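Local coordinates for E1 (Kluyveromyces marxianus, PDB 3VX6), which activates the ubiquitin-like proteins Atg8 and Atg12 as an E1-like enzyme, for conjugation to phosphatidylethanolamine and Atg5 respectively, in autophagy and cytoplasm-to-vacuole transport, at residues 18-23 and 61-67; 133-139 and 272-278. The contacts are given in a common frame with arbitrary orientation. Numbering follows the deposited sequence.

Overall arrangement
Both interactions lie on one side of the chain's centre, their centres about 14 Å apart. In interaction 1, strand 16-19 pairs in parallel with strand 59-62, and the start of helix 21-33 packs on that strand's end and the following turn; interaction 2 adds strand 273-275 antiparallel to strand 135-144 of a mixed sheet. Buried Phe23 and Leu62 contrast with exposed Phe18 in the first, buried Phe136, Tyr138 and Trp139 with exposed Leu277 and Ser278 in the second. Two backbone hydrogen bonds cross interaction 1, four interaction 2; CH-pi contacts number one and three. Helix 21-33 links them: its first turn belongs to interaction 1, and Phe24 packs on Phe136 and Tyr138. Val19 CG2 lies 2.9 Å from Tyr138 OH.

Interaction 1 of 2, residues 18-23 and 61-67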
ATOM      1  N   PHE A  18      -0.770  12.077  -5.257  1.00 48.55           N
ATOM      2  CA  PHE A  18      -0.490  13.491  -5.365  1.00 50.14           C
ATOM      3  C   PHE A  18       0.734  13.575  -6.204  1.00 48.91           C
ATOM      4  O   PHE A  18       1.857  13.530  -5.694  1.00 49.13           O
ATOM      5  CB  PHE A  18      -0.239  14.112  -4.001  1.00 52.72           C
ATOM      6  CG  PHE A  18      -1.479  14.603  -3.355  1.00 54.81           C
ATOM      7  CD1 PHE A  18      -2.081  15.771  -3.808  1.00 55.19           C
ATOM      8  CD2 PHE A  18      -2.092  13.867  -2.353  1.00 55.05           C
ATOM      9  CE1 PHE A  18      -3.279  16.203  -3.278  1.00 56.91           C
ATOM     10  CE2 PHE A  18      -3.289  14.285  -1.815  1.00 57.61           C
ATOM     11  CZ  PHE A  18      -3.890  15.460  -2.278  1.00 58.48           C
ATOM     12  N   VAL A  19       0.516  13.656  -7.509  1.00 47.83           N
ATOM     13  CA  VAL A  19       1.635  13.733  -8.416  1.00 46.69           C
ATOM     14  C   VAL A  19       1.854  15.173  -8.855  1.00 45.49           C
ATOM     15  O   VAL A  19       1.154  15.701  -9.725  1.00 43.38           O
ATOM     16  CB  VAL A  19       1.429  12.805  -9.631  1.00 46.46           C
ATOM     17  CG1 VAL A  19       1.078  11.412  -9.151  1.00 47.02           C
ATOM     18  CG2 VAL A  19       0.328  13.332 -10.520  1.00 49.53           C
ATOM     19  N   ASP A  20       2.819  15.813  -8.208  1.00 45.53           N
ATOM     20  CA  ASP A  20       3.172  17.175  -8.550  1.00 47.67           C
ATOM     21  C   ASP A  20       3.670  17.096  -9.991  1.00 47.60           C
ATOM     22  O   ASP A  20       4.238  16.075 -10.397  1.00 44.35           O
ATOM     23  CB  ASP A  20       4.296  17.684  -7.638  1.00 50.01           C
ATOM     24  CG  ASP A  20       4.616  19.150  -7.870  1.00 52.39           C
ATOM     25  OD1 ASP A  20       4.982  19.513  -9.012  1.00 54.79           O
ATOM     26  OD2 ASP A  20       4.496  19.943  -6.909  1.00 53.83           O
ATOM     27  N   SER A  21       3.450  18.159 -10.763  1.00 47.29           N
ATOM     28  CA  SER A  21       3.902  18.167 -12.148  1.00 47.00           C
ATOM     29  C   SER A  21       5.384  17.811 -12.176  1.00 44.89           C
ATOM     30  O   SER A  21       5.881  17.284 -13.171  1.00 43.44           O
ATOM     31  CB  SER A  21       3.673  19.541 -12.790  1.00 46.85           C
ATOM     32  OG  SER A  21       4.530  20.522 -12.236  1.00 49.55           O
ATOM     33  N   SER A  22       6.069  18.065 -11.063  1.00 44.16           N
ATOM     34  CA  SER A  22       7.493  17.778 -10.941  1.00 44.49           C
ATOM     35  C   SER A  22       7.809  16.291 -11.028  1.00 46.29           C
ATOM     36  O   SER A  22       8.968  15.911 -11.204  1.00 48.58           O
ATOM     37  CB  SER A  22       8.036  18.324  -9.626  1.00 43.14           C
ATOM     38  OG  SER A  22       7.587  17.567  -8.526  1.00 43.89           O
ATOM     39  N   PHE A  23       6.787  15.453 -10.886  1.00 46.26           N
ATOM     40  CA  PHE A  23       6.963  14.007 -10.968  1.00 45.05           C
ATOM     41  C   PHE A  23       7.004  13.596 -12.421  1.00 46.75           C
ATOM     42  O   PHE A  23       7.824  12.776 -12.817  1.00 45.96           O
ATOM     43  CB  PHE A  23       5.810  13.279 -10.293  1.00 43.25           C
ATOM     44  CG  PHE A  23       5.851  11.792 -10.480  1.00 41.14           C
ATOM     45  CD1 PHE A  23       5.167  11.191 -11.526  1.00 39.33           C
ATOM     46  CD2 PHE A  23       6.580  10.989  -9.604  1.00 39.84           C
ATOM     47  CE1 PHE A  23       5.205   9.819 -11.699  1.00 39.76           C
ATOM     48  CE2 PHE A  23       6.623   9.616  -9.767  1.00 40.04           C
ATOM     49  CZ  PHE A  23       5.934   9.025 -10.816  1.00 39.85           C
ATOM     50  N   SER A  61       2.679  11.181  -2.067  1.00 47.11           N
ATOM     51  CA  SER A  61       3.080  12.398  -2.754  1.00 47.40           C
ATOM     52  C   SER A  61       4.299  12.125  -3.615  1.00 46.98           C
ATOM     53  O   SER A  61       5.418  11.952  -3.130  1.00 46.04           O
ATOM     54  CB  SER A  61       3.354  13.524  -1.764  1.00 47.34           C
ATOM     55  OG  SER A  61       2.147  14.192  -1.458  1.00 49.01           O
ATOM     56  N   LEU A  62       4.043  12.070  -4.909  1.00 48.05           N
ATOM     57  CA  LEU A  62       5.066  11.806  -5.885  1.00 49.89           C
ATOM     58  C   LEU A  62       5.502  13.121  -6.492  1.00 51.09           C
ATOM     59  O   LEU A  62       4.772  13.737  -7.255  1.00 50.90           O
ATOM     60  CB  LEU A  62       4.517  10.874  -6.967  1.00 49.09           C
ATOM     61  CG  LEU A  62       4.051   9.505  -6.479  1.00 48.07           C
ATOM     62  CD1 LEU A  62       3.537   8.687  -7.648  1.00 49.20           C
ATOM     63  CD2 LEU A  62       5.202   8.803  -5.805  1.00 47.86           C
ATOM     64  N   ARG A  63       6.695  13.556  -6.120  1.00 54.31           N
ATOM     65  CA  ARG A  63       7.254  14.789  -6.633  1.00 57.00           C
ATOM     66  C   ARG A  63       8.376  14.286  -7.513  1.00 57.36           C
ATOM     67  O   ARG A  63       8.397  13.120  -7.888  1.00 56.74           O
ATOM     68  CB  ARG A  63       7.832  15.627  -5.491  1.00 60.23           C
ATOM     69  CG  ARG A  63       7.026  15.563  -4.201  1.00 65.32           C
ATOM     70  CD  ARG A  63       7.755  16.225  -3.030  1.00 67.70           C
ATOM     71  NE  ARG A  63       7.132  15.918  -1.738  1.00 70.85           N
ATOM     72  CZ  ARG A  63       5.863  16.189  -1.417  1.00 72.00           C
ATOM     73  NH1 ARG A  63       5.054  16.777  -2.295  1.00 72.16           N
ATOM     74  NH2 ARG A  63       5.400  15.883  -0.209  1.00 70.57           N
ATOM     75  N   ASP A  64       9.317  15.157  -7.838  1.00 59.04           N
ATOM     76  CA  ASP A  64      10.437  14.748  -8.660  1.00 59.86           C
ATOM     77  C   ASP A  64      11.381  13.849  -7.869  1.00 60.06           C
ATOM     78  O   ASP A  64      12.118  13.049  -8.450  1.00 60.00           O
ATOM     79  CB  ASP A  64      11.174  15.977  -9.204  1.00 60.29           C
ATOM     80  CG  ASP A  64      11.219  17.130  -8.214  1.00 61.28           C
ATOM     81  OD1 ASP A  64      11.609  18.244  -8.630  1.00 64.14           O
ATOM     82  OD2 ASP A  64      10.871  16.938  -7.032  1.00 60.56           O
ATOM     83  N   ASP A  65      11.339  13.964  -6.543  1.00 60.15           N
ATOM     84  CA  ASP A  65      12.205  13.159  -5.681  1.00 61.04           C
ATOM     85  C   ASP A  65      11.720  11.711  -5.516  1.00 59.77           C
ATOM     86  O   ASP A  65      12.493  10.825  -5.140  1.00 60.70           O
ATOM     87  CB  ASP A  65      12.339  13.814  -4.297  1.00 62.55           C
ATOM     88  CG  ASP A  65      11.005  13.948  -3.578  1.00 65.11           C
ATOM     89  OD1 ASP A  65      10.282  14.947  -3.826  1.00 65.16           O
ATOM     90  OD2 ASP A  65      10.678  13.043  -2.772  1.00 64.97           O
ATOM     91  N   SER A  66      10.448  11.470  -5.810  1.00 57.54           N
ATOM     92  CA  SER A  66       9.876  10.140  -5.677  1.00 56.48           C
ATOM     93  C   SER A  66      10.606   9.041  -6.436  1.00 55.76           C
ATOM     94  O   SER A  66      10.255   7.862  -6.330  1.00 54.36           O
ATOM     95  CB  SER A  66       8.414  10.168  -6.103  1.00 55.50           C
ATOM     96  OG  SER A  66       7.649  10.863  -5.140  1.00 56.71           O
ATOM     97  N   PHE A  67      11.627   9.413  -7.195  1.00 54.72           N
ATOM     98  CA  PHE A  67      12.361   8.422  -7.957  1.00 54.75           C
ATOM     99  C   PHE A  67      13.661   8.030  -7.299  1.00 56.68           C
ATOM    100  O   PHE A  67      14.234   6.985  -7.617  1.00 55.85           O
ATOM    101  CB  PHE A  67      12.612   8.940  -9.363  1.00 52.75           C
ATOM    102  CG  PHE A  67      11.395   8.918 -10.227  1.00 50.65           C
ATOM    103  CD1 PHE A  67      10.974   7.733 -10.817  1.00 50.03           C
ATOM    104  CD2 PHE A  67      10.666  10.073 -10.450  1.00 48.32           C
ATOM    105  CE1 PHE A  67       9.845   7.698 -11.617  1.00 49.52           C
ATOM    106  CE2 PHE A  67       9.538  10.052 -11.247  1.00 49.22           C
ATOM    107  CZ  PHE A  67       9.124   8.861 -11.835  1.00 49.53           C
TER
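Phe18 opens the contact as a parallel strand partner of Ser61: its carbonyl O accepts a hydrogen bond from Leu62 N at 2.7 Å, while its aromatic ring leads away from the pairing. Val19 pairs with Leu62 on the other face of the sheet, where Val19 CG1 and Leu62 CD1 meet at 4.0 Å, branched apolar groups suited to packing against strand 135-144. Asp20 N then donates to Leu62 O (3.0 Å), and here the strand of a two-strand parallel sheet leads straight into an N-capped helix, 21-33: Asp20 is the N-cap, and its OD1 accepts from Ser22 N (2.7 Å), the capping bond. Small Ser22 lets the turn come close, with its OG 3.4 Å from Arg63 CA. Phe23 is buried between two side chains: Leu62 CD1 makes a CH-pi contact 4.2 Å from its ring centroid, and over the opposite face lies Phe67, near parallel at 20° but slid aside so that the rings barely overlap, centroids 4.6 Å apart.

Interaction 2 of 2, residues 133-139 and 272-278; sequences KYKFYYW and PKSIDLS
Short strand 273-275 pairs antiparallel with 135-139, part of strand 135-144 of the mixed sheet and distant in sequence, axes 4.5 Å apart at closest approach and 159° between directions. Phe136 with Ile275 and Tyr138 with Lys273 are hydrogen-bonded pairs, flanking the non-hydrogen-bonded pair Tyr137 and Ser274. Phe136 N donates to Ile275 O (3.3 Å) and Ile275 N to Phe136 O (3.0 Å); Tyr138 N reaches Lys273 O and Lys273 N reaches Tyr138 O, both at 2.6 Å. Tyr134, at positive phi, forms with Lys135 a G1 beta bulge facing Asp130; Asp276 and Leu277 each centre an inverse gamma turn, Ser278 N bonding to Asp276 O (2.6 Å).

Tyr138 takes chi1 p, swinging its ring across to the partner strand: Lys273 CB sits over one face, 3.7 Å from the centroid, and Ile275 CG2 is 3.7 Å from Tyr138 CE1. Phe136, chi1 m, shares this sheet face, its CB 3.9 Å from Ile275 CG1; Phe24 of helix 21-33 covers it. On the other, Tyr137, also m, holds Ser274 CB 4.2 Å from its ring centroid. Trp139, chi1 t, lays its six-membered ring against Pro272 CD (4.1 Å to the centroid), while NE1 bonds to Glu263 O. Backbone bonds hold the strands, while the fit of Tyr138 on Lys273 and Trp139 on Pro272 probably selects the register; charge adds little, Lys135 NZ and Asp276 OD1 being 4.4 Å apart, beyond a salt bridge.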
ATOM      1  N   LYS A 133       2.150  15.766 -27.154  1.00 66.72           N
ATOM      2  CA  LYS A 133       0.991  16.613 -26.906  1.00 67.20           C
ATOM      3  C   LYS A 133       1.040  17.125 -25.464  1.00 67.58           C
ATOM      4  O   LYS A 133       0.103  17.765 -24.977  1.00 67.08           O
ATOM      5  CB  LYS A 133      -0.276  15.797 -27.171  1.00 67.49           C
ATOM      6  CG  LYS A 133      -0.203  15.060 -28.507  1.00 68.61           C
ATOM      7  CD  LYS A 133      -1.346  14.082 -28.751  1.00 69.15           C
ATOM      8  CE  LYS A 133      -1.072  13.272 -30.023  1.00 69.33           C
ATOM      9  NZ  LYS A 133      -2.199  12.393 -30.440  1.00 69.17           N
ATOM     10  N   TYR A 134       2.167  16.840 -24.809  1.00 68.02           N
ATOM     11  CA  TYR A 134       2.455  17.218 -23.426  1.00 68.46           C
ATOM     12  C   TYR A 134       1.302  16.932 -22.447  1.00 67.77           C
ATOM     13  O   TYR A 134       0.821  17.814 -21.736  1.00 67.15           O
ATOM     14  CB  TYR A 134       2.875  18.689 -23.373  1.00 70.36           C
ATOM     15  CG  TYR A 134       3.654  19.029 -22.129  1.00 74.22           C
ATOM     16  CD1 TYR A 134       3.039  19.006 -20.878  1.00 76.36           C
ATOM     17  CD2 TYR A 134       5.013  19.339 -22.186  1.00 76.28           C
ATOM     18  CE1 TYR A 134       3.747  19.281 -19.710  1.00 77.39           C
ATOM     19  CE2 TYR A 134       5.739  19.617 -21.010  1.00 77.84           C
ATOM     20  CZ  TYR A 134       5.088  19.582 -19.776  1.00 77.47           C
ATOM     21  OH  TYR A 134       5.758  19.822 -18.598  1.00 77.84           O
ATOM     22  N   LYS A 135       0.876  15.672 -22.422  1.00 66.52           N
ATOM     23  CA  LYS A 135      -0.211  15.218 -21.565  1.00 65.01           C
ATOM     24  C   LYS A 135       0.270  13.933 -20.906  1.00 64.07           C
ATOM     25  O   LYS A 135       0.836  13.065 -21.564  1.00 62.82           O
ATOM     26  CB  LYS A 135      -1.459  14.942 -22.405  1.00 65.95           C
ATOM     27  CG  LYS A 135      -1.844  16.088 -23.334  1.00 66.28           C
ATOM     28  CD  LYS A 135      -2.924  15.679 -24.330  1.00 66.93           C
ATOM     29  CE  LYS A 135      -3.199  16.793 -25.342  1.00 66.40           C
ATOM     30  NZ  LYS A 135      -4.157  16.369 -26.408  1.00 64.85           N
ATOM     31  N   PHE A 136       0.040  13.812 -19.604  1.00 62.88           N
ATOM     32  CA  PHE A 136       0.489  12.639 -18.868  1.00 60.36           C
ATOM     33  C   PHE A 136      -0.629  11.814 -18.285  1.00 57.86           C
ATOM     34  O   PHE A 136      -1.224  12.196 -17.292  1.00 56.57           O
ATOM     35  CB  PHE A 136       1.423  13.071 -17.752  1.00 60.59           C
ATOM     36  CG  PHE A 136       2.622  13.794 -18.245  1.00 63.37           C
ATOM     37  CD1 PHE A 136       3.840  13.134 -18.389  1.00 64.56           C
ATOM     38  CD2 PHE A 136       2.527  15.128 -18.627  1.00 63.59           C
ATOM     39  CE1 PHE A 136       4.948  13.789 -18.909  1.00 63.49           C
ATOM     40  CE2 PHE A 136       3.628  15.791 -19.149  1.00 64.02           C
ATOM     41  CZ  PHE A 136       4.842  15.119 -19.290  1.00 64.08           C
ATOM     42  N   TYR A 137      -0.893  10.670 -18.907  1.00 55.83           N
ATOM     43  CA  TYR A 137      -1.926   9.757 -18.453  1.00 53.82           C
ATOM     44  C   TYR A 137      -1.295   8.805 -17.431  1.00 53.14           C
ATOM     45  O   TYR A 137      -0.230   8.248 -17.675  1.00 54.36           O
ATOM     46  CB  TYR A 137      -2.458   8.964 -19.643  1.00 54.13           C
ATOM     47  CG  TYR A 137      -2.898   9.834 -20.801  1.00 57.79           C
ATOM     48  CD1 TYR A 137      -4.251   9.981 -21.119  1.00 58.56           C
ATOM     49  CD2 TYR A 137      -1.962  10.542 -21.565  1.00 59.37           C
ATOM     50  CE1 TYR A 137      -4.662  10.815 -22.169  1.00 59.87           C
ATOM     51  CE2 TYR A 137      -2.364  11.381 -22.616  1.00 59.38           C
ATOM     52  CZ  TYR A 137      -3.712  11.511 -22.907  1.00 59.98           C
ATOM     53  OH  TYR A 137      -4.108  12.357 -23.912  1.00 61.34           O
ATOM     54  N   TYR A 138      -1.923   8.633 -16.276  1.00 50.59           N
ATOM     55  CA  TYR A 138      -1.377   7.716 -15.290  1.00 48.54           C
ATOM     56  C   TYR A 138      -2.441   7.091 -14.426  1.00 47.37           C
ATOM     57  O   TYR A 138      -3.580   7.557 -14.365  1.00 46.04           O
ATOM     58  CB  TYR A 138      -0.366   8.396 -14.385  1.00 49.18           C
ATOM     59  CG  TYR A 138      -0.940   9.499 -13.552  1.00 50.47           C
ATOM     60  CD1 TYR A 138      -1.352  10.687 -14.143  1.00 50.36           C
ATOM     61  CD2 TYR A 138      -1.026   9.379 -12.162  1.00 51.95           C
ATOM     62  CE1 TYR A 138      -1.831  11.734 -13.382  1.00 53.71           C
ATOM     63  CE2 TYR A 138      -1.504  10.427 -11.380  1.00 52.78           C
ATOM     64  CZ  TYR A 138      -1.905  11.606 -12.002  1.00 53.85           C
ATOM     65  OH  TYR A 138      -2.376  12.671 -11.266  1.00 53.15           O
ATOM     66  N   TRP A 139      -2.044   6.021 -13.752  1.00 44.65           N
ATOM     67  CA  TRP A 139      -2.940   5.298 -12.892  1.00 41.02           C
ATOM     68  C   TRP A 139      -2.136   4.633 -11.796  1.00 40.43           C
ATOM     69  O   TRP A 139      -1.239   3.829 -12.065  1.00 39.25           O
ATOM     70  CB  TRP A 139      -3.676   4.244 -13.696  1.00 39.97           C
ATOM     71  CG  TRP A 139      -5.000   3.915 -13.133  1.00 41.16           C
ATOM     72  CD1 TRP A 139      -5.482   4.265 -11.905  1.00 40.69           C
ATOM     73  CD2 TRP A 139      -6.042   3.184 -13.780  1.00 41.61           C
ATOM     74  NE1 TRP A 139      -6.761   3.800 -11.752  1.00 40.93           N
ATOM     75  CE2 TRP A 139      -7.130   3.132 -12.889  1.00 40.25           C
ATOM     76  CE3 TRP A 139      -6.159   2.565 -15.031  1.00 41.50           C
ATOM     77  CZ2 TRP A 139      -8.326   2.487 -13.206  1.00 40.52           C
ATOM     78  CZ3 TRP A 139      -7.349   1.924 -15.345  1.00 41.27           C
ATOM     79  CH2 TRP A 139      -8.417   1.890 -14.435  1.00 39.44           C
ATOM     80  N   PRO A 272      -7.721   6.173 -15.623  1.00 48.36           N
ATOM     81  CA  PRO A 272      -6.443   6.874 -15.527  1.00 48.19           C
ATOM     82  C   PRO A 272      -6.664   8.360 -15.250  1.00 48.88           C
ATOM     83  O   PRO A 272      -7.731   8.898 -15.540  1.00 47.57           O
ATOM     84  CB  PRO A 272      -5.825   6.648 -16.900  1.00 47.02           C
ATOM     85  CG  PRO A 272      -6.436   5.348 -17.343  1.00 49.40           C
ATOM     86  CD  PRO A 272      -7.860   5.487 -16.916  1.00 47.10           C
ATOM     87  N   LYS A 273      -5.659   9.005 -14.668  1.00 50.38           N
ATOM     88  CA  LYS A 273      -5.712  10.430 -14.398  1.00 51.51           C
ATOM     89  C   LYS A 273      -4.810  11.019 -15.476  1.00 53.76           C
ATOM     90  O   LYS A 273      -3.731  10.493 -15.734  1.00 54.12           O
ATOM     91  CB  LYS A 273      -5.146  10.747 -13.013  1.00 49.53           C
ATOM     92  CG  LYS A 273      -5.857  10.020 -11.895  1.00 51.90           C
ATOM     93  CD  LYS A 273      -5.307  10.362 -10.520  1.00 53.50           C
ATOM     94  CE  LYS A 273      -5.887  11.654  -9.982  1.00 55.59           C
ATOM     95  NZ  LYS A 273      -5.635  11.789  -8.512  1.00 58.95           N
ATOM     96  N   SER A 274      -5.253  12.082 -16.137  1.00 55.99           N
ATOM     97  CA  SER A 274      -4.430  12.688 -17.172  1.00 57.54           C
ATOM     98  C   SER A 274      -4.212  14.149 -16.880  1.00 59.25           C
ATOM     99  O   SER A 274      -5.157  14.935 -16.835  1.00 60.53           O
ATOM    100  CB  SER A 274      -5.087  12.568 -18.543  1.00 56.80           C
ATOM    101  OG  SER A 274      -6.350  13.228 -18.556  1.00 56.45           O
ATOM    102  N   ILE A 275      -2.965  14.520 -16.672  1.00 61.28           N
ATOM    103  CA  ILE A 275      -2.687  15.903 -16.401  1.00 63.76           C
ATOM    104  C   ILE A 275      -1.997  16.558 -17.583  1.00 64.78           C
ATOM    105  O   ILE A 275      -0.792  16.415 -17.805  1.00 65.15           O
ATOM    106  CB  ILE A 275      -1.881  16.037 -15.118  1.00 64.17           C
ATOM    107  CG1 ILE A 275      -0.456  15.458 -15.309  1.00 63.36           C
ATOM    108  CG2 ILE A 275      -2.646  15.296 -13.954  1.00 62.37           C
ATOM    109  CD1 ILE A 275       0.631  16.178 -14.428  1.00 64.16           C
ATOM    110  N   ASP A 276      -2.820  17.244 -18.369  1.00 65.02           N
ATOM    111  CA  ASP A 276      -2.391  17.937 -19.587  1.00 65.04           C
ATOM    112  C   ASP A 276      -1.788  19.310 -19.246  1.00 65.74           C
ATOM    113  O   ASP A 276      -2.417  20.350 -19.407  1.00 65.57           O
ATOM    114  CB  ASP A 276      -3.592  18.083 -20.537  1.00 62.24           C
ATOM    115  CG  ASP A 276      -3.275  18.886 -21.792  1.00 61.49           C
ATOM    116  OD1 ASP A 276      -4.097  18.888 -22.749  1.00 61.48           O
ATOM    117  OD2 ASP A 276      -2.215  19.513 -21.814  1.00 58.66           O
ATOM    118  N   LEU A 277      -0.546  19.289 -18.772  1.00 67.06           N
ATOM    119  CA  LEU A 277       0.203  20.499 -18.424  1.00 69.67           C
ATOM    120  C   LEU A 277       0.556  21.225 -19.707  1.00 71.69           C
ATOM    121  O   LEU A 277       1.716  21.252 -20.099  1.00 71.94           O
ATOM    122  CB  LEU A 277       1.498  20.145 -17.716  1.00 69.71           C
ATOM    123  CG  LEU A 277       1.498  19.767 -16.240  1.00 70.25           C
ATOM    124  CD1 LEU A 277       2.993  19.587 -15.818  1.00 70.73           C
ATOM    125  CD2 LEU A 277       0.838  20.898 -15.414  1.00 69.67           C
ATOM    126  N   SER A 278      -0.462  21.805 -20.339  1.00 73.01           N
ATOM    127  CA  SER A 278      -0.309  22.532 -21.581  1.00 73.97           C
ATOM    128  C   SER A 278      -1.490  23.485 -21.719  1.00 75.36           C
ATOM    129  O   SER A 278      -2.098  23.600 -22.777  1.00 74.46           O
ATOM    130  CB  SER A 278      -0.251  21.536 -22.742  1.00 73.03           C
ATOM    131  OG  SER A 278       0.220  22.192 -23.897  1.00 70.52           O
TER